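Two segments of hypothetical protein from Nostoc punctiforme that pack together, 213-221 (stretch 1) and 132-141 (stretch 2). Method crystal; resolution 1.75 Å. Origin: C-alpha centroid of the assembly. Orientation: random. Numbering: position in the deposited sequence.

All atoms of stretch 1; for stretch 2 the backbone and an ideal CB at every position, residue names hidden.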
# COMPACT_ATOMS: atom_id res chain seq x y z
N LEU A 213 -6.54 3.23 -9.15
CA LEU A 213 -7.23 4.43 -8.77
C LEU A 213 -6.22 5.45 -8.27
O LEU A 213 -5.36 5.15 -7.42
CB LEU A 213 -8.26 4.12 -7.69
CG LEU A 213 -8.97 5.29 -7.04
CD1 LEU A 213 -9.90 5.97 -8.03
CD2 LEU A 213 -9.75 4.85 -5.82
N LEU A 214 -6.31 6.66 -8.81
CA LEU A 214 -5.37 7.72 -8.47
C LEU A 214 -6.00 8.54 -7.34
O LEU A 214 -7.18 8.91 -7.43
CB LEU A 214 -5.15 8.60 -9.67
CG LEU A 214 -4.77 7.83 -10.96
CD1 LEU A 214 -4.64 8.83 -12.09
CD2 LEU A 214 -3.54 7.02 -10.76
N LEU A 215 -5.23 8.79 -6.30
CA LEU A 215 -5.75 9.39 -5.09
C LEU A 215 -4.99 10.61 -4.62
O LEU A 215 -3.94 11.00 -5.20
CB LEU A 215 -5.71 8.32 -3.98
CG LEU A 215 -6.66 7.12 -4.15
CD1 LEU A 215 -6.20 5.95 -3.26
CD2 LEU A 215 -8.10 7.53 -3.86
N PRO A 216 -5.52 11.26 -3.56
CA PRO A 216 -4.74 12.31 -2.93
C PRO A 216 -3.35 11.87 -2.38
O PRO A 216 -3.05 10.67 -2.16
CB PRO A 216 -5.63 12.74 -1.77
CG PRO A 216 -7.02 12.37 -2.17
CD PRO A 216 -6.86 11.12 -2.93
N ASP A 217 -2.52 12.89 -2.16
CA ASP A 217 -1.23 12.72 -1.50
C ASP A 217 -0.28 11.81 -2.28
O ASP A 217 0.52 11.07 -1.70
CB ASP A 217 -1.43 12.16 -0.09
CG ASP A 217 -0.16 12.27 0.78
OD1 ASP A 217 0.54 13.33 0.76
OD2 ASP A 217 0.19 11.29 1.48
N GLY A 218 -0.43 11.84 -3.60
CA GLY A 218 0.39 11.06 -4.55
C GLY A 218 0.18 9.56 -4.45
O GLY A 218 0.97 8.77 -4.97
N ALA A 219 -0.96 9.16 -3.84
CA ALA A 219 -1.28 7.75 -3.63
C ALA A 219 -2.00 7.10 -4.81
O ALA A 219 -2.76 7.74 -5.55
CB ALA A 219 -2.12 7.61 -2.40
N SER A 220 -1.78 5.81 -4.97
CA SER A 220 -2.53 5.02 -5.90
C SER A 220 -2.91 3.69 -5.26
O SER A 220 -2.21 3.20 -4.35
CB SER A 220 -1.77 4.81 -7.22
OG SER A 220 -0.53 4.20 -7.01
N ALA A 221 -4.02 3.14 -5.70
CA ALA A 221 -4.41 1.81 -5.30
C ALA A 221 -4.63 0.95 -6.54
O ALA A 221 -5.38 1.33 -7.43
CB ALA A 221 -5.67 1.86 -4.50
N UNK A 132 2.54 19.21 7.51
CA UNK A 132 1.56 18.26 6.97
C UNK A 132 2.09 17.61 5.69
O UNK A 132 1.92 16.41 5.47
CB UNK A 132 0.23 18.96 6.69
N UNK A 133 2.78 18.41 4.88
CA UNK A 133 3.55 17.94 3.76
C UNK A 133 2.67 17.07 2.88
O UNK A 133 3.05 15.97 2.48
CB UNK A 133 4.79 17.18 4.23
N UNK A 134 1.48 17.57 2.59
CA UNK A 134 0.59 16.90 1.68
C UNK A 134 1.12 16.95 0.22
O UNK A 134 1.48 18.00 -0.31
CB UNK A 134 -0.80 17.53 1.77
N UNK A 135 1.20 15.78 -0.41
CA UNK A 135 1.56 15.75 -1.84
C UNK A 135 0.30 16.03 -2.66
O UNK A 135 -0.81 15.84 -2.17
CB UNK A 135 2.18 14.41 -2.23
N UNK A 136 0.47 16.45 -3.92
CA UNK A 136 -0.65 16.70 -4.85
C UNK A 136 -1.52 15.47 -5.12
O UNK A 136 -1.01 14.36 -5.08
CB UNK A 136 -0.10 17.22 -6.18
N UNK A 137 -2.78 15.68 -5.45
CA UNK A 137 -3.60 14.63 -6.00
C UNK A 137 -2.84 13.98 -7.17
O UNK A 137 -2.39 14.69 -8.07
CB UNK A 137 -4.96 15.18 -6.45
N UNK A 138 -2.73 12.66 -7.18
CA UNK A 138 -2.01 11.98 -8.25
C UNK A 138 -2.72 12.11 -9.61
O UNK A 138 -3.93 11.91 -9.68
CB UNK A 138 -1.84 10.50 -7.89
N UNK A 139 -1.95 12.44 -10.65
CA UNK A 139 -2.47 12.52 -12.02
C UNK A 139 -1.69 11.57 -12.92
O UNK A 139 -0.54 11.28 -12.66
CB UNK A 139 -2.39 13.95 -12.55
N UNK A 140 -2.31 11.08 -13.98
CA UNK A 140 -1.58 10.21 -14.93
C UNK A 140 -0.30 10.87 -15.40
O UNK A 140 0.75 10.26 -15.51
CB UNK A 140 -2.46 9.87 -16.14
N UNK A 141 -0.40 12.15 -15.72
CA UNK A 141 0.77 12.86 -16.19
C UNK A 141 1.94 12.90 -15.20
O UNK A 141 3.09 13.10 -15.60
CB UNK A 141 0.37 14.29 -16.55

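Stretch 1 forms a tight hairpin, with Leu-213 and Ala-221 paired through their backbones and residues 216–218 turning between the strands; stretch 2 passes along this turn without regular structure.

Position 132 has nothing of stretch 1 near its CB and admits almost any residue; it is Val-132. Position 133 combines a positive phi (53°) with a sideways CB and no neighbour within reach, so glycine, asparagine or other small residues would suit; Ala-133 is deposited.

At position 134 the CB also points sideways, 4.5 Å from Asp-217 OD1. That carboxylate would favour a basic or neutral polar side chain, though an acidic one is possible if water meets its charge. The residue is Glu-134, whose OE1 lies 3.6 Å from Asp-217 OD1, a close approach of like charges. Its OE2 accepts from a water (2.8 Å) that also donates to the carbonyl O of position 135 (2.7 Å) and accepts from Asp-217 N (3.0 Å).

The CB of position 135 faces the turn, 3.6 Å from Asp-217 C, and the backbone N donates to Asp-217 OD1 (2.8 Å, nearly linear), which excludes proline. The carboxylate might suggest a basic residue, but a small one, or a long one that turns aside, would also fit. Arg-135 packs its CB 3.8 Å from Gly-218 N, while its end leads away and NH1 bonds to Ala-133 O (3.0 Å).

Position 136 points its CB away, and its phi of -60° is compatible with many residues, proline included. Its main contribution comes from the backbone: the carbonyl O of Pro-136 accepts from Gly-218 N (3.0 Å).

At position 137 the CB again points away, yet lies 4.5 Å from Pro-216 CA, so a flexible apolar chain could fold back over the turn. Leu-137 does so, with CD1 3.5 Å from Leu-215 C and 4.2 Å from Pro-216 CD.

Position 138 is the centre of the contact. Its N donates to Leu-215 O (2.9 Å), again excluding proline, and its CB points toward stretch 1, with Leu-214 and Ser-220 CB lining the space ahead. Leucine, isoleucine, valine or methionine would be plausible. Leu-138 places CD2 3.8 Å from Leu-214 CD2, 3.7 Å from Ser-220 CB and 3.3 Å from Ala-219 O.

Position 139 points away and tolerates polar residues; it is Gln-139. The sideways CB at 140 lies 4.7 Å from Leu-214 CD1, favouring an aliphatic chain, and Ile-140 brings CD1 to 3.4 Å from Leu-214 CD1. Stretch 1 sets no preference at position 141, out of reach; it is Asn-141.

Stretch 2, residues 132-141: VAERPLLQIN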
# COMPACT_ATOMS: atom_id res chain seq x y z
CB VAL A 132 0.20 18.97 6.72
CG1 VAL A 132 -0.79 18.04 6.02
CG2 VAL A 132 -0.36 19.41 8.03
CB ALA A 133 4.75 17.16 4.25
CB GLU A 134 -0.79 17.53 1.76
CG GLU A 134 -1.85 16.87 0.89
CD GLU A 134 -2.42 15.58 1.48
OE1 GLU A 134 -2.01 15.13 2.59
OE2 GLU A 134 -3.30 15.01 0.78
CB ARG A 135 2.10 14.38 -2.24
CG ARG A 135 3.59 14.15 -1.93
CD ARG A 135 3.91 14.12 -0.44
NE ARG A 135 5.35 13.85 -0.31
CZ ARG A 135 6.08 14.01 0.79
NH1 ARG A 135 5.55 14.48 1.92
NH2 ARG A 135 7.37 13.74 0.74
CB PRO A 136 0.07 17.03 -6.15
CG PRO A 136 1.38 17.64 -5.72
CD PRO A 136 1.76 16.82 -4.53
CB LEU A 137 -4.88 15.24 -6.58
CG LEU A 137 -5.76 14.28 -7.40
CD1 LEU A 137 -6.41 13.26 -6.50
CD2 LEU A 137 -6.83 15.11 -8.18
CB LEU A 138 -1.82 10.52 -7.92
CG LEU A 138 -0.90 9.68 -8.80
CD1 LEU A 138 0.52 10.18 -8.83
CD2 LEU A 138 -0.94 8.26 -8.31
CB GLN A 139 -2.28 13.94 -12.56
CG GLN A 139 -2.98 15.01 -11.73
CD GLN A 139 -4.49 15.00 -11.89
OE1 GLN A 139 -5.06 14.15 -12.61
NE2 GLN A 139 -5.16 15.96 -11.24
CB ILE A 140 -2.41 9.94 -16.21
CG1 ILE A 140 -3.66 9.17 -15.87
CG2 ILE A 140 -1.61 9.14 -17.23
CD1 ILE A 140 -3.38 7.91 -15.16
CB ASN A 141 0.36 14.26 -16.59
CG ASN A 141 -0.48 14.25 -17.84
OD1 ASN A 141 -0.72 13.21 -18.44
ND2 ASN A 141 -0.94 15.41 -18.23
O HOH W 1 -3.46 15.69 -1.92
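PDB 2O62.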